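Local coordinates for protein CaaX farnesyltransferase beta subunit Ram1 (Aspergillus fumigatus, PDB 4L9P) that forms the beta subunit of a heterodimeric zinc enzyme that probably transfers a farnesyl group to a cysteine near the C-terminus of target proteins, at residues Ala347-Pro352 / Asn399-Glu404. Numbering follows the deposited sequence.
Sequences ARQYAP and NLYSRE
Gln349 reaches across to Ser402 and pairs its side-chain amide with that residue's own backbone N-H and C=O, a two-bond link between two loops of the alpha-alpha toroid of this prenyltransferase: the one leaving helix 338-346 and the one leading into helix 403-413. The bond from CA to CB already heads toward 399-404; CG swings anti to the backbone N (chi1 -165°) and the chain runs on extended, carrying CD to 3.8 Å from both N and O of Ser402. There the amide forks. OE1 accepts from Ser402 N at 3.0 Å on an in-plane lone pair, the N-H nearly straight at 169°, and also lies 3.6 Å from CB of Tyr401, at the edge of that ring and near its plane. NE2 gives one hydrogen to Ser402 O at 2.9 Å, equally straight and nearly in its own amide plane, and donates a second hydrogen bond to Gly354 O. Three bonds thus fix the flip of a buried amide. Ile341 of the alpha subunit packs on both Gln349 and Ser402, so the link is part of the heterodimer interface, where Asn344 ND2 of the alpha subunit also hydrogen-bonds Tyr401 O. Ser402 is the N-cap of helix 403-413: while its backbone is held by Gln349, its OG caps Gly405 N.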
ATOM      1  N   ALA B 347       6.446   9.771 -10.271  1.00  3.91           N
ATOM      2  CA  ALA B 347       7.514  10.251  -9.402  1.00  3.72           C
ATOM      3  C   ALA B 347       7.963   9.217  -8.351  1.00  4.27           C
ATOM      4  O   ALA B 347       8.925   9.473  -7.633  1.00  5.23           O
ATOM      5  CB  ALA B 347       7.021  11.530  -8.641  1.00  5.65           C
ATOM      6  N   ARG B 348       7.273   8.089  -8.247  1.00  3.58           N
ATOM      7  CA  ARG B 348       7.764   7.058  -7.323  1.00  3.92           C
ATOM      8  C   ARG B 348       9.095   6.453  -7.747  1.00  3.97           C
ATOM      9  O   ARG B 348       9.815   5.889  -6.910  1.00  4.46           O
ATOM     10  CB  ARG B 348       6.749   5.882  -7.223  1.00  4.67           C
ATOM     11  CG  ARG B 348       5.298   6.305  -6.837  1.00  5.17           C
ATOM     12  CD  ARG B 348       5.032   6.400  -5.278  1.00  5.92           C
ATOM     13  NE  ARG B 348       6.123   7.078  -4.582  1.00  6.24           N
ATOM     14  CZ  ARG B 348       6.350   8.387  -4.628  1.00  6.89           C
ATOM     15  NH1 ARG B 348       7.432   8.895  -4.010  1.00  8.54           N
ATOM     16  NH2 ARG B 348       5.516   9.173  -5.321  1.00  6.67           N
ATOM     17  N   GLN B 349       9.432   6.543  -9.046  1.00  3.85           N
ATOM     18  CA  GLN B 349      10.622   5.832  -9.522  1.00  3.38           C
ATOM     19  C   GLN B 349      11.829   6.777  -9.486  1.00  4.21           C
ATOM     20  O   GLN B 349      11.710   7.943  -9.921  1.00  5.78           O
ATOM     21  CB  GLN B 349      10.359   5.395 -10.983  1.00  3.62           C
ATOM     22  CG  GLN B 349      11.365   4.343 -11.428  1.00  4.19           C
ATOM     23  CD  GLN B 349      10.984   3.689 -12.716  1.00  4.87           C
ATOM     24  OE1 GLN B 349      10.178   4.245 -13.496  1.00  5.97           O
ATOM     25  NE2 GLN B 349      11.581   2.525 -12.972  1.00  4.66           N
ATOM     26  N   TYR B 350      12.959   6.256  -9.003  1.00  4.49           N
ATOM     27  CA  TYR B 350      14.209   7.069  -8.876  1.00  4.58           C
ATOM     28  C   TYR B 350      15.297   6.546  -9.824  1.00  6.30           C
ATOM     29  O   TYR B 350      15.300   5.371 -10.173  1.00  7.69           O
ATOM     30  CB  TYR B 350      14.770   6.930  -7.440  1.00  4.58           C
ATOM     31  CG  TYR B 350      13.872   7.468  -6.329  1.00  4.51           C
ATOM     32  CD1 TYR B 350      12.705   8.195  -6.570  1.00  4.36           C
ATOM     33  CD2 TYR B 350      14.300   7.274  -5.047  1.00  4.65           C
ATOM     34  CE1 TYR B 350      11.932   8.691  -5.459  1.00  4.83           C
ATOM     35  CE2 TYR B 350      13.529   7.747  -3.947  1.00  4.55           C
ATOM     36  CZ  TYR B 350      12.370   8.416  -4.193  1.00  5.06           C
ATOM     37  OH  TYR B 350      11.580   8.915  -3.156  1.00  6.76           O
ATOM     38  N   ALA B 351      16.222   7.426 -10.155  1.00  6.31           N
ATOM     39  CA  ALA B 351      17.501   7.005 -10.804  1.00  6.92           C
ATOM     40  C   ALA B 351      18.586   7.555  -9.919  1.00  7.16           C
ATOM     41  O   ALA B 351      18.424   8.641  -9.385  1.00  7.51           O
ATOM     42  CB  ALA B 351      17.618   7.581 -12.222  1.00  7.21           C
ATOM     43  N   PRO B 352      19.698   6.818  -9.719  1.00  6.20           N
ATOM     44  CA  PRO B 352      20.061   5.634 -10.508  1.00  6.53           C
ATOM     45  C   PRO B 352      19.463   4.321 -10.006  1.00  6.27           C
ATOM     46  O   PRO B 352      19.593   3.300 -10.686  1.00  6.65           O
ATOM     47  CB  PRO B 352      21.635   5.578 -10.354  1.00  7.57           C
ATOM     48  CG  PRO B 352      21.813   6.191  -8.958  1.00  7.01           C
ATOM     49  CD  PRO B 352      20.815   7.341  -8.912  1.00  7.86           C
ATOM     50  N   ASN B 399       3.765   1.934 -21.644  1.00 10.23           N
ATOM     51  CA  ASN B 399       4.236   1.950 -20.266  1.00  8.91           C
ATOM     52  C   ASN B 399       4.723   3.317 -19.944  1.00  8.83           C
ATOM     53  O   ASN B 399       5.567   3.852 -20.670  1.00 11.26           O
ATOM     54  CB  ASN B 399       5.347   0.934 -20.105  1.00 10.63           C
ATOM     55  CG  ASN B 399       4.853  -0.427 -20.378  1.00 13.26           C
ATOM     56  OD1 ASN B 399       3.865  -0.849 -19.724  1.00 13.38           O
ATOM     57  ND2 ASN B 399       5.449  -1.120 -21.389  1.00 15.87           N
ATOM     58  N   LEU B 400       4.178   3.905 -18.890  1.00  7.72           N
ATOM     59  CA  LEU B 400       4.474   5.275 -18.525  1.00  7.21           C
ATOM     60  C   LEU B 400       5.577   5.429 -17.462  1.00  7.38           C
ATOM     61  O   LEU B 400       5.750   6.501 -16.939  1.00  9.15           O
ATOM     62  CB  LEU B 400       3.167   6.000 -18.112  1.00  9.15           C
ATOM     63  CG  LEU B 400       2.156   6.111 -19.286  1.00 11.07           C
ATOM     64  CD1 LEU B 400       0.892   6.831 -18.749  1.00 13.18           C
ATOM     65  CD2 LEU B 400       2.715   6.834 -20.497  1.00 13.99           C
ATOM     66  N   TYR B 401       6.284   4.348 -17.161  1.00  7.33           N
ATOM     67  CA  TYR B 401       7.384   4.293 -16.211  1.00  6.43           C
ATOM     68  C   TYR B 401       8.517   3.549 -16.955  1.00  6.27           C
ATOM     69  O   TYR B 401       8.335   3.095 -18.094  1.00  7.11           O
ATOM     70  CB  TYR B 401       7.010   3.514 -14.924  1.00  6.18           C
ATOM     71  CG  TYR B 401       6.714   2.063 -15.186  1.00  5.76           C
ATOM     72  CD1 TYR B 401       5.524   1.644 -15.730  1.00  7.09           C
ATOM     73  CD2 TYR B 401       7.657   1.104 -14.833  1.00  6.17           C
ATOM     74  CE1 TYR B 401       5.260   0.291 -15.989  1.00  7.62           C
ATOM     75  CE2 TYR B 401       7.399  -0.275 -15.049  1.00  6.80           C
ATOM     76  CZ  TYR B 401       6.200  -0.682 -15.620  1.00  8.50           C
ATOM     77  OH  TYR B 401       6.003  -2.056 -15.832  1.00 10.23           O
ATOM     78  N   SER B 402       9.673   3.413 -16.298  1.00  5.26           N
ATOM     79  CA  SER B 402      10.833   2.746 -16.892  1.00  5.18           C
ATOM     80  C   SER B 402      10.889   1.285 -16.484  1.00  4.85           C
ATOM     81  O   SER B 402      11.309   0.938 -15.361  1.00  6.56           O
ATOM     82  CB  SER B 402      12.137   3.473 -16.470  1.00  6.66           C
ATOM     83  OG  SER B 402      13.250   2.719 -16.964  1.00  7.01           O
ATOM     84  N   ARG B 403      10.549   0.396 -17.421  1.00  5.25           N
ATOM     85  CA  ARG B 403      10.702  -1.033 -17.157  1.00  5.29           C
ATOM     86  C   ARG B 403      12.175  -1.416 -16.992  1.00  5.08           C
ATOM     87  O   ARG B 403      12.513  -2.268 -16.160  1.00  5.79           O
ATOM     88  CB  ARG B 403      10.049  -1.866 -18.284  1.00  6.60           C
ATOM     89  CG  ARG B 403       8.508  -1.793 -18.300  1.00  8.20           C
ATOM     90  CD  ARG B 403       7.912  -2.812 -19.397  1.00 11.54           C
ATOM     91  NE  ARG B 403       8.359  -2.578 -20.731  1.00 14.17           N
ATOM     92  CZ  ARG B 403       8.944  -3.474 -21.505  1.00 11.65           C
ATOM     93  NH1 ARG B 403       9.108  -4.785 -21.134  1.00 11.17           N
ATOM     94  NH2 ARG B 403       9.297  -3.088 -22.716  1.00 13.14           N
ATOM     95  N   GLU B 404      13.046  -0.752 -17.744  1.00  4.92           N
ATOM     96  CA  GLU B 404      14.482  -1.013 -17.624  1.00  5.60           C
ATOM     97  C   GLU B 404      14.917  -0.703 -16.178  1.00  5.35           C
ATOM     98  O   GLU B 404      15.624  -1.498 -15.577  1.00  5.76           O
ATOM     99  CB  GLU B 404      15.265  -0.092 -18.590  1.00  7.00           C
ATOM    100  CG  GLU B 404      16.770  -0.180 -18.348  1.00  8.27           C
ATOM    101  CD  GLU B 404      17.644   0.569 -19.338  1.00  9.86           C
ATOM    102  OE1 GLU B 404      17.086   1.307 -20.171  1.00 12.04           O
ATOM    103  OE2 GLU B 404      18.877   0.326 -19.312  1.00 10.76           O
TER